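Local coordinates for periplasmic His/Glu/Gln/Arg/opine family-binding protein (Silicibacter pomeroyi, PDB 3I6V) that binds lysine and probably serves as the periplasmic solute-binding component of an ABC transporter for amino acids or opines, at residues T133-E136 / T137-A140. Sequence-based numbering, arbitrary orientation.
Sequences TPEE and TIAA
Thr137 reaches back to Pro134 in the first turn of helix 134-142. Its hydroxyl OG1 donates to Pro134 O at 2.7 Å. The hydroxyl lies in the carbonyl plane, on a lone pair, with a C=O...O angle of 140°. The chi1 of 70° sets OG1 between the backbone N and the carbonyl carbon, which brings it against the carbonyl of Pro134, three residues back. The backbone N of Thr137 and that of Ile138 add only weak bonds to Pro134 O, so the hydroxyl gives this buried proline's carbonyl its shortest bond here. A valine in place of Thr137 would probably cost Pro134 O that bond and leave it to the two weak backbone bonds among these residues.

Further along, the helical bonds are of the i to i+4 kind. Ala139 N donates to Glu135 O at 3.0 Å, with an N-H...O angle of 166°. Ala140 N donates to Glu136 O, also at 3.0 Å but less straight.

Van der Waals contact between the side chains is slight. The bent Glu135 chain crosses the Ile138 side chain at about a right angle, and its OE2 comes within 4.1 Å of Ile138 CB. CG2 of Thr137 packs 3.7 Å from the backbone Thr133 O. Ile138 itself packs on Tyr155, Leu156 and Ile159 of helix 153-162. Thr137 touches Phe131 of strand 127-131.

The helix start is held by reciprocal bonds. Glu136 N donates to Thr133 OG1 at 3.2 Å. Thr133 N in turn donates to Glu136 OE1 at 3.3 Å, meeting the carboxylate from above its plane. This is a capping box, with Thr133 as N-cap. It closes the first turn at the N-terminus of helix 134-142, at the ligand cleft of this family 3 solute-binding protein; Pro134 touches the bound lysine there.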
loop_
_atom_site.group_PDB
_atom_site.type_symbol
_atom_site.label_atom_id
_atom_site.label_comp_id
_atom_site.label_asym_id
_atom_site.label_seq_id
_atom_site.Cartn_x
_atom_site.Cartn_y
_atom_site.Cartn_z
ATOM N N THR A 133 10.178 5.954 3.936
ATOM C CA THR A 133 8.876 5.698 4.557
ATOM C C THR A 133 7.844 6.661 4.015
ATOM O O THR A 133 8.215 7.721 3.504
ATOM C CB THR A 133 8.923 5.867 6.112
ATOM O OG1 THR A 133 9.070 7.262 6.410
ATOM C CG2 THR A 133 10.067 5.020 6.768
ATOM N N PRO A 134 6.546 6.332 4.140
ATOM C CA PRO A 134 5.525 7.253 3.641
ATOM C C PRO A 134 5.517 8.595 4.423
ATOM O O PRO A 134 5.414 9.683 3.837
ATOM C CB PRO A 134 4.232 6.485 3.897
ATOM C CG PRO A 134 4.664 4.992 3.869
ATOM C CD PRO A 134 5.946 5.094 4.667
ATOM N N GLU A 135 5.658 8.520 5.745
ATOM C CA GLU A 135 5.669 9.755 6.522
ATOM C C GLU A 135 6.789 10.714 6.108
ATOM O O GLU A 135 6.592 11.917 6.141
ATOM C CB GLU A 135 5.694 9.484 8.038
ATOM C CG GLU A 135 5.556 10.813 8.900
ATOM C CD GLU A 135 4.347 11.747 8.522
ATOM O OE1 GLU A 135 3.238 11.258 8.112
ATOM O OE2 GLU A 135 4.525 13.006 8.663
ATOM N N GLU A 136 7.948 10.206 5.722
ATOM C CA GLU A 136 9.053 11.071 5.272
ATOM C C GLU A 136 8.733 11.885 3.997
ATOM O O GLU A 136 9.198 13.027 3.829
ATOM C CB GLU A 136 10.342 10.267 5.074
ATOM C CG GLU A 136 11.068 9.910 6.393
ATOM C CD GLU A 136 11.996 8.686 6.273
ATOM O OE1 GLU A 136 12.232 8.180 5.155
ATOM O OE2 GLU A 136 12.494 8.208 7.329
ATOM N N THR A 137 7.960 11.292 3.092
ATOM C CA THR A 137 7.492 12.026 1.903
ATOM C C THR A 137 6.565 13.171 2.279
ATOM O O THR A 137 6.612 14.224 1.651
ATOM C CB THR A 137 6.769 11.101 0.853
ATOM O OG1 THR A 137 5.499 10.668 1.362
ATOM C CG2 THR A 137 7.636 9.874 0.536
ATOM N N ILE A 138 5.712 12.976 3.283
ATOM C CA ILE A 138 4.800 14.050 3.708
ATOM C C ILE A 138 5.619 15.167 4.371
ATOM O O ILE A 138 5.422 16.363 4.077
ATOM C CB ILE A 138 3.714 13.548 4.703
ATOM C CG1 ILE A 138 2.912 12.387 4.113
ATOM C CG2 ILE A 138 2.800 14.691 5.156
ATOM C CD1 ILE A 138 2.318 12.655 2.698
ATOM N N ALA A 139 6.548 14.763 5.235
ATOM C CA ALA A 139 7.426 15.706 5.937
ATOM C C ALA A 139 8.231 16.553 4.948
ATOM O O ALA A 139 8.418 17.758 5.178
ATOM C CB ALA A 139 8.357 14.956 6.928
ATOM N N ALA A 140 8.679 15.948 3.838
ATOM C CA ALA A 140 9.477 16.681 2.843
ATOM C C ALA A 140 8.686 17.812 2.186
ATOM O O ALA A 140 9.252 18.857 1.836
ATOM C CB ALA A 140 10.077 15.725 1.754
#